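Local coordinates for protein D-mandelate dehydrogenase (PDB 2W2K) that probably interconverts D-mandelate and the corresponding 2-keto acid with a nicotinamide dinucleotide, as a member of the D-isomer specific 2-hydroxyacid dehydrogenase family, at residues 261-266 / 288-293; 234-239 / 282-287; 166-169 / 174-177. One frame throughout, in Å; residues are numbered along the deposited sequence.

Contact 1. Residues 261-266 / 288-293. Unlike the reference sequence in segment 288-293: Asn-288 (reference Gln).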
loop_
_atom_site.group_PDB
_atom_site.type_symbol
_atom_site.label_atom_id
_atom_site.label_comp_id
_atom_site.label_asym_id
_atom_site.label_seq_id
_atom_site.Cartn_x
_atom_site.Cartn_y
_atom_site.Cartn_z
ATOM N N ILE B 261 3.769 21.792 -2.830
ATOM C CA ILE B 261 5.225 21.546 -2.659
ATOM C C ILE B 261 6.046 22.136 -3.818
ATOM O O ILE B 261 5.740 21.876 -4.983
ATOM C CB ILE B 261 5.561 20.030 -2.567
ATOM C CG1 ILE B 261 4.743 19.347 -1.439
ATOM C CG2 ILE B 261 7.079 19.826 -2.339
ATOM C CD1 ILE B 261 5.040 17.805 -1.251
ATOM N N SER B 262 7.094 22.904 -3.497
ATOM C CA SER B 262 7.992 23.466 -4.530
ATOM C C SER B 262 8.822 22.335 -5.201
ATOM O O SER B 262 9.626 21.662 -4.530
ATOM C CB SER B 262 8.919 24.521 -3.908
ATOM O OG SER B 262 10.048 24.742 -4.763
ATOM N N GLN B 263 8.606 22.107 -6.496
ATOM C CA GLN B 263 9.333 21.050 -7.230
ATOM C C GLN B 263 10.864 21.182 -7.121
ATOM O O GLN B 263 11.564 20.207 -6.817
ATOM C CB GLN B 263 8.861 20.976 -8.690
ATOM C CG GLN B 263 9.586 19.939 -9.580
ATOM C CD GLN B 263 8.854 19.726 -10.899
ATOM O OE1 GLN B 263 7.700 19.296 -10.913
ATOM N NE2 GLN B 263 9.517 20.046 -12.016
ATOM N N ASP B 264 11.373 22.394 -7.326
ATOM C CA ASP B 264 12.816 22.633 -7.240
ATOM C C ASP B 264 13.402 22.346 -5.854
ATOM O O ASP B 264 14.465 21.720 -5.756
ATOM C CB ASP B 264 13.172 24.058 -7.705
ATOM C CG ASP B 264 12.948 24.269 -9.206
ATOM O OD1 ASP B 264 12.922 23.286 -9.982
ATOM O OD2 ASP B 264 12.816 25.444 -9.617
ATOM N N ALA B 265 12.705 22.771 -4.789
ATOM C CA ALA B 265 13.149 22.483 -3.409
ATOM C C ALA B 265 13.163 20.976 -3.111
ATOM O O ALA B 265 14.084 20.472 -2.431
ATOM C CB ALA B 265 12.260 23.215 -2.400
ATOM N N LEU B 266 12.140 20.267 -3.610
ATOM C CA LEU B 266 12.026 18.800 -3.408
ATOM C C LEU B 266 13.211 18.065 -4.079
ATOM O O LEU B 266 13.875 17.217 -3.436
ATOM C CB LEU B 266 10.668 18.276 -3.924
ATOM C CG LEU B 266 10.387 16.755 -3.862
ATOM C CD1 LEU B 266 10.451 16.219 -2.426
ATOM C CD2 LEU B 266 9.047 16.410 -4.526
ATOM N N ASN B 288 2.643 17.477 -16.956
ATOM C CA ASN B 288 4.065 17.056 -17.108
ATOM C C ASN B 288 4.667 16.723 -15.745
ATOM O O ASN B 288 4.747 17.584 -14.848
ATOM C CB ASN B 288 4.998 18.029 -17.903
ATOM C CG ASN B 288 6.071 17.244 -18.819
ATOM O OD1 ASN B 288 6.883 16.423 -18.354
ATOM N ND2 ASN B 288 6.004 17.485 -20.117
ATOM N N VAL B 289 5.080 15.471 -15.615
ATOM C CA VAL B 289 5.784 14.960 -14.443
ATOM C C VAL B 289 7.273 15.325 -14.580
ATOM O O VAL B 289 7.826 15.279 -15.686
ATOM C CB VAL B 289 5.612 13.427 -14.358
ATOM C CG1 VAL B 289 6.482 12.797 -13.233
ATOM C CG2 VAL B 289 4.110 13.053 -14.174
ATOM N N SER B 290 7.916 15.649 -13.457
ATOM C CA SER B 290 9.332 16.073 -13.412
ATOM C C SER B 290 10.310 15.025 -13.965
ATOM O O SER B 290 10.428 13.923 -13.413
ATOM C CB SER B 290 9.713 16.414 -11.959
ATOM O OG SER B 290 11.101 16.696 -11.850
ATOM N N LYS B 291 11.024 15.362 -15.044
ATOM C CA LYS B 291 12.049 14.451 -15.576
ATOM C C LYS B 291 13.206 14.227 -14.585
ATOM O O LYS B 291 13.732 13.118 -14.491
ATOM C CB LYS B 291 12.564 14.915 -16.952
ATOM C CG LYS B 291 11.472 14.874 -18.028
ATOM C CD LYS B 291 11.972 15.371 -19.381
ATOM C CE LYS B 291 10.797 15.800 -20.245
ATOM N NZ LYS B 291 9.925 14.650 -20.581
ATOM N N GLU B 292 13.560 15.249 -13.798
ATOM C CA GLU B 292 14.584 15.065 -12.765
ATOM C C GLU B 292 14.167 14.036 -11.688
ATOM O O GLU B 292 14.989 13.223 -11.254
ATOM C CB GLU B 292 14.984 16.392 -12.117
ATOM C CG GLU B 292 15.798 17.318 -13.027
ATOM C CD GLU B 292 16.655 18.313 -12.241
ATOM O OE1 GLU B 292 17.741 17.921 -11.749
ATOM O OE2 GLU B 292 16.242 19.488 -12.113
ATOM N N LEU B 293 12.896 14.065 -11.264
ATOM C CA LEU B 293 12.412 13.079 -10.282
ATOM C C LEU B 293 12.318 11.670 -10.863
ATOM O O LEU B 293 12.571 10.702 -10.153
ATOM C CB LEU B 293 11.051 13.487 -9.667
ATOM C CG LEU B 293 10.973 14.775 -8.827
ATOM C CD1 LEU B 293 9.510 15.079 -8.416
ATOM C CD2 LEU B 293 11.846 14.718 -7.567
HETATM O O HOH W 1 5.446 18.662 -12.483
#
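Gln-263 lays one face of its carboxamide on the methylene of Ser-290, joining the starts of two helices, 263-271 and 291-294, in the Rossmann-type NAD-binding domain. Gln-263 CD lies 3.6 Å from Ser-290 CB, NE2 is as near and OE1 hardly farther, which marks a face-on approach. The reach comes from an extended chain, with CG anti to the backbone N (chi1 178°). The far end stays polar: one water donates both to Gln-263 OE1 (2.8 Å) and to the backbone O of Asn-288 (2.7 Å), bridging segments that share no direct hydrogen bond. With an alanine here, the water would probably lose one of its acceptors and the methylene of Ser-290 its flat cover.

Deeper in, Leu-266 and Leu-293 cross at about a right angle, CD2 of the former 4.1 Å from CD1 of the latter. Both also pack on Leu-280 of strand 275-280, so branched apolar residues suit this inward side. Val-289, pointing away, packs instead on an aromatic side chain of the neighbouring subunit.

Serine suits the position before each helix because its short hydroxyl can accept from an otherwise unpartnered first-turn N-H. Ser-262 OG makes a weak N-cap bond with Ala-265 N. At Ser-290, OG is swung anti to its own N (chi1 174°) and accepts from Leu-293 N at 3.2 Å.

Contact 2. Residues 234-239 / 282-287; sequences THHLID and VHEFEP
His-236 overlaps Glu-284 only at the edge of its imidazole, where NE2 donates to OE2 of the carboxylate at 2.9 Å. This His-carboxylate hydrogen bond links two surface turns of the Rossmann-type NAD-binding domain, one leading into helix 240-245 and the other following strand 275-280. The N-H...O angle is 166°, and the acceptor lies close to the ring plane. Seen from the glutamate, however, the donor comes from above: NE2 lies 47° out of the carboxylate plane, and the ring and carboxylate planes stand almost perpendicular.

Both backbones help to present these groups. Thr-234 to Leu-237 form a type II turn with His-236 at its third position, where positive phi is required and glycine is often found. His-283 to Glu-286 form a type I turn that puts Glu-284 at a corner. From there the length of a glutamate, extended with CG anti to the backbone N (chi1 -176°), carries the carboxylate out to the histidine. On the way, Glu-284 CG passes over one face of the Phe-285 ring, offset toward the rim.

The carboxylate has further partners. OE1 is hydrogen-bonded to Gln-263 N at the start of helix 263-271, while OE2 also accepts from a water at 2.8 Å. Together these bonds limit its rotation, and the helix start probably helps to stabilise its negative charge. That water also lies 3.0 Å from His-235 NE2. His-235 in turn covers a face of its neighbour, its CE1 3.5 Å above the plane of the His-236 ring and over its centre.

The glutamate turn has an internal tie: Glu-286 OE1 accepts from His-283 N at 3.1 Å through its anti lone pair.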
loop_
_atom_site.group_PDB
_atom_site.type_symbol
_atom_site.label_atom_id
_atom_site.label_comp_id
_atom_site.label_asym_id
_atom_site.label_seq_id
_atom_site.Cartn_x
_atom_site.Cartn_y
_atom_site.Cartn_z
ATOM N N THR B 234 -1.531 28.648 0.523
ATOM C CA THR B 234 -0.840 27.339 0.542
ATOM C C THR B 234 0.048 27.041 -0.710
ATOM O O THR B 234 0.579 25.926 -0.846
ATOM C CB THR B 234 -1.824 26.151 0.868
ATOM O OG1 THR B 234 -2.841 26.062 -0.136
ATOM C CG2 THR B 234 -2.499 26.361 2.243
ATOM N N HIS B 235 0.217 28.023 -1.610
ATOM C CA HIS B 235 1.196 27.889 -2.717
ATOM C C HIS B 235 2.645 27.837 -2.201
ATOM O O HIS B 235 3.077 28.743 -1.499
ATOM C CB HIS B 235 1.031 29.018 -3.755
ATOM C CG HIS B 235 1.922 28.876 -4.960
ATOM N ND1 HIS B 235 3.160 29.481 -5.043
ATOM C CD2 HIS B 235 1.749 28.213 -6.133
ATOM C CE1 HIS B 235 3.717 29.185 -6.204
ATOM N NE2 HIS B 235 2.881 28.424 -6.888
ATOM N N HIS B 236 3.389 26.779 -2.543
ATOM C CA HIS B 236 4.729 26.559 -2.001
ATOM C C HIS B 236 4.769 26.592 -0.444
ATOM O O HIS B 236 5.762 27.065 0.155
ATOM C CB HIS B 236 5.752 27.545 -2.625
ATOM C CG HIS B 236 6.094 27.263 -4.065
ATOM N ND1 HIS B 236 7.081 27.958 -4.738
ATOM C CD2 HIS B 236 5.587 26.374 -4.958
ATOM C CE1 HIS B 236 7.165 27.511 -5.982
ATOM N NE2 HIS B 236 6.274 26.545 -6.139
ATOM N N LEU B 237 3.701 26.084 0.203
ATOM C CA LEU B 237 3.676 25.893 1.670
ATOM C C LEU B 237 4.890 25.078 2.133
ATOM O O LEU B 237 5.496 25.397 3.174
ATOM C CB LEU B 237 2.371 25.187 2.138
ATOM C CG LEU B 237 2.041 25.124 3.637
ATOM C CD1 LEU B 237 1.757 26.541 4.183
ATOM C CD2 LEU B 237 0.875 24.159 3.969
ATOM N N ILE B 238 5.231 24.029 1.372
ATOM C CA ILE B 238 6.380 23.170 1.670
ATOM C C ILE B 238 7.534 23.627 0.766
ATOM O O ILE B 238 7.488 23.424 -0.450
ATOM C CB ILE B 238 6.067 21.651 1.449
ATOM C CG1 ILE B 238 4.820 21.191 2.238
ATOM C CG2 ILE B 238 7.260 20.780 1.848
ATOM C CD1 ILE B 238 4.756 21.650 3.697
ATOM N N ASP B 239 8.542 24.259 1.372
ATOM C CA ASP B 239 9.594 24.971 0.630
ATOM C C ASP B 239 11.004 24.633 1.164
ATOM O O ASP B 239 11.167 23.737 2.010
ATOM C CB ASP B 239 9.336 26.488 0.746
ATOM C CG ASP B 239 9.237 26.981 2.240
ATOM O OD1 ASP B 239 9.284 26.173 3.237
ATOM O OD2 ASP B 239 9.089 28.216 2.411
ATOM N N VAL B 282 0.284 14.061 -7.193
ATOM C CA VAL B 282 -0.057 15.370 -7.781
ATOM C C VAL B 282 1.244 16.160 -8.069
ATOM O O VAL B 282 2.232 16.034 -7.323
ATOM C CB VAL B 282 -1.064 16.176 -6.883
ATOM C CG1 VAL B 282 -2.431 15.465 -6.811
ATOM C CG2 VAL B 282 -0.502 16.401 -5.428
ATOM N N HIS B 283 1.257 16.957 -9.148
ATOM C CA HIS B 283 2.539 17.424 -9.743
ATOM C C HIS B 283 2.489 18.918 -10.008
ATOM O O HIS B 283 1.436 19.408 -10.426
ATOM C CB HIS B 283 2.803 16.606 -11.030
ATOM C CG HIS B 283 2.901 15.125 -10.771
ATOM N ND1 HIS B 283 1.810 14.277 -10.793
ATOM C CD2 HIS B 283 3.959 14.362 -10.407
ATOM C CE1 HIS B 283 2.198 13.053 -10.468
ATOM N NE2 HIS B 283 3.498 13.080 -10.224
ATOM N N GLU B 284 3.569 19.655 -9.713
ATOM C CA GLU B 284 3.505 21.149 -9.816
ATOM C C GLU B 284 3.062 21.639 -11.218
ATOM O O GLU B 284 2.239 22.564 -11.317
ATOM C CB GLU B 284 4.816 21.851 -9.379
ATOM C CG GLU B 284 4.675 23.415 -9.398
ATOM C CD GLU B 284 5.849 24.176 -8.765
ATOM O OE1 GLU B 284 6.820 23.540 -8.280
ATOM O OE2 GLU B 284 5.800 25.437 -8.771
ATOM N N PHE B 285 3.609 21.011 -12.265
ATOM C CA PHE B 285 3.308 21.353 -13.688
ATOM C C PHE B 285 2.461 20.306 -14.420
ATOM O O PHE B 285 2.522 20.162 -15.667
ATOM C CB PHE B 285 4.613 21.724 -14.440
ATOM C CG PHE B 285 5.450 22.747 -13.687
ATOM C CD1 PHE B 285 5.090 24.099 -13.688
ATOM C CD2 PHE B 285 6.547 22.353 -12.928
ATOM C CE1 PHE B 285 5.842 25.047 -12.947
ATOM C CE2 PHE B 285 7.305 23.300 -12.196
ATOM C CZ PHE B 285 6.951 24.628 -12.214
ATOM N N GLU B 286 1.624 19.613 -13.643
ATOM C CA GLU B 286 0.645 18.637 -14.156
ATOM C C GLU B 286 -0.068 19.158 -15.429
ATOM O O GLU B 286 -0.567 20.281 -15.436
ATOM C CB GLU B 286 -0.375 18.323 -13.047
ATOM C CG GLU B 286 -1.028 16.956 -13.137
ATOM C CD GLU B 286 -1.870 16.636 -11.899
ATOM O OE1 GLU B 286 -1.339 16.637 -10.755
ATOM O OE2 GLU B 286 -3.067 16.380 -12.082
ATOM N N PRO B 287 -0.146 18.335 -16.503
ATOM C CA PRO B 287 0.210 16.920 -16.646
ATOM C C PRO B 287 1.668 16.558 -17.041
ATOM O O PRO B 287 1.886 15.400 -17.424
ATOM C CB PRO B 287 -0.766 16.435 -17.736
ATOM C CG PRO B 287 -0.947 17.640 -18.618
ATOM C CD PRO B 287 -0.699 18.884 -17.762
HETATM O O HOH W 2 3.492 26.878 -9.422
#

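Contact 3. Residues 166-169 / 174-177; sequences LGAV and IQKE
The carboxamide of Gln-175 has the methyl of Ala-168 on one face and polar partners at its two ends. Ala-168 CB sits 3.6 Å from Gln-175 NE2 and 3.7 Å from its CD, so it lies over the C-N side of the group. At one end OE1 is hydrogen-bonded to Ser-225 OG, on the adjacent strand 223-226. At the other, NE2 is bonded to Gly-170 O, just past strand 165-169, and has Val-169 O 3.4 Å away.

The glutamine gets there by leaving helix 173-185 with CG anti to the backbone N (chi1 -166°) and then bending at chi2 (91°), which turns the amide onto the strand. This is the first beta-alpha turn of the Rossmann fold. Gln-175 occupies the place of the last glycine in the GxGxxG pattern, where a classical sequence lets helix and strand come very close. Here the alpha carbons of Ala-168 and Gln-175 remain 7.3 Å apart, and alanine suits the strand because its small methyl leaves room for the long glutamine side chain to lie against it. Val-169 points away, through to the other side of the sheet, where a branched apolar residue packs on Leu-214, Leu-217 and Leu-237.

Ile-174, next to the glutamine, is part of the NAD(+) site. A buried amide with both ends bonded and one face on a methyl has little freedom to turn; the contact therefore ties the helix start, the glycine-rich turn and two strands together beside the dinucleotide site.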
loop_
_atom_site.group_PDB
_atom_site.type_symbol
_atom_site.label_atom_id
_atom_site.label_comp_id
_atom_site.label_asym_id
_atom_site.label_seq_id
_atom_site.Cartn_x
_atom_site.Cartn_y
_atom_site.Cartn_z
ATOM N N LEU B 166 4.174 9.757 11.950
ATOM C CA LEU B 166 3.511 10.429 10.819
ATOM C C LEU B 166 3.265 11.900 11.182
ATOM O O LEU B 166 2.581 12.197 12.178
ATOM C CB LEU B 166 2.173 9.749 10.493
ATOM C CG LEU B 166 1.385 10.252 9.282
ATOM C CD1 LEU B 166 2.201 9.938 7.991
ATOM C CD2 LEU B 166 -0.034 9.641 9.239
ATOM N N GLY B 167 3.812 12.822 10.388
ATOM C CA GLY B 167 3.516 14.259 10.589
ATOM C C GLY B 167 2.469 14.779 9.609
ATOM O O GLY B 167 2.746 14.928 8.392
ATOM N N ALA B 168 1.270 15.057 10.125
ATOM C CA ALA B 168 0.155 15.512 9.295
ATOM C C ALA B 168 0.190 17.029 9.138
ATOM O O ALA B 168 0.151 17.763 10.136
ATOM C CB ALA B 168 -1.162 15.092 9.906
ATOM N N VAL B 169 0.257 17.488 7.887
ATOM C CA VAL B 169 0.088 18.907 7.548
ATOM C C VAL B 169 -1.374 19.039 7.100
ATOM O O VAL B 169 -1.729 18.623 5.973
ATOM C CB VAL B 169 1.065 19.338 6.415
ATOM C CG1 VAL B 169 0.756 20.817 5.912
ATOM C CG2 VAL B 169 2.508 19.220 6.902
ATOM N N ILE B 174 -10.132 13.967 5.002
ATOM C CA ILE B 174 -9.298 12.945 4.336
ATOM C C ILE B 174 -8.156 12.534 5.261
ATOM O O ILE B 174 -7.900 11.336 5.415
ATOM C CB ILE B 174 -8.773 13.408 2.926
ATOM C CG1 ILE B 174 -9.931 13.456 1.907
ATOM C CG2 ILE B 174 -7.663 12.483 2.394
ATOM C CD1 ILE B 174 -9.610 14.193 0.612
ATOM N N GLN B 175 -7.463 13.517 5.859
ATOM C CA GLN B 175 -6.330 13.204 6.773
ATOM C C GLN B 175 -6.729 12.400 8.030
ATOM O O GLN B 175 -5.958 11.536 8.491
ATOM C CB GLN B 175 -5.564 14.483 7.169
ATOM C CG GLN B 175 -4.175 14.216 7.846
ATOM C CD GLN B 175 -3.006 14.154 6.830
ATOM O OE1 GLN B 175 -2.665 13.073 6.319
ATOM N NE2 GLN B 175 -2.394 15.310 6.545
ATOM N N LYS B 176 -7.926 12.662 8.580
ATOM C CA LYS B 176 -8.438 11.863 9.700
ATOM C C LYS B 176 -8.516 10.380 9.339
ATOM O O LYS B 176 -8.229 9.514 10.194
ATOM C CB LYS B 176 -9.793 12.398 10.230
ATOM C CG LYS B 176 -9.682 13.763 10.947
ATOM C CD LYS B 176 -11.105 14.245 11.351
ATOM C CE LYS B 176 -11.079 15.567 12.118
ATOM N NZ LYS B 176 -12.485 15.935 12.533
ATOM N N GLU B 177 -8.842 10.085 8.073
ATOM C CA GLU B 177 -8.889 8.679 7.597
ATOM C C GLU B 177 -7.487 8.126 7.302
ATOM O O GLU B 177 -7.210 6.967 7.628
ATOM C CB GLU B 177 -9.797 8.534 6.360
ATOM C CG GLU B 177 -11.304 8.429 6.701
ATOM C CD GLU B 177 -11.640 7.124 7.434
ATOM O OE1 GLU B 177 -11.711 6.066 6.764
ATOM O OE2 GLU B 177 -11.847 7.157 8.679
#

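How the contacts relate
Contacts 1 and 3 are buried, whereas contact 2 lies at the surface. Contacts 1 and 2 interleave along the chain and are physically joined: helix 263-271 begins in contact 1 and its start is shared with contact 2, and Ser-262 N probably bonds to Ile-238 O. Contact 3 closes earlier in the sequence and meets contact 2 only by packing of Leu-237 CD2 on Val-169 CG1, 3.9 Å apart; its centre is about 23 Å from that of contact 1. The chemistry follows the setting: a carboxylate with histidines and water at the surface, leucines beneath a water-bridged amide between helix starts, and a buried amide, hydrogen-bonded at both ends, against a methyl in the nucleotide-binding unit.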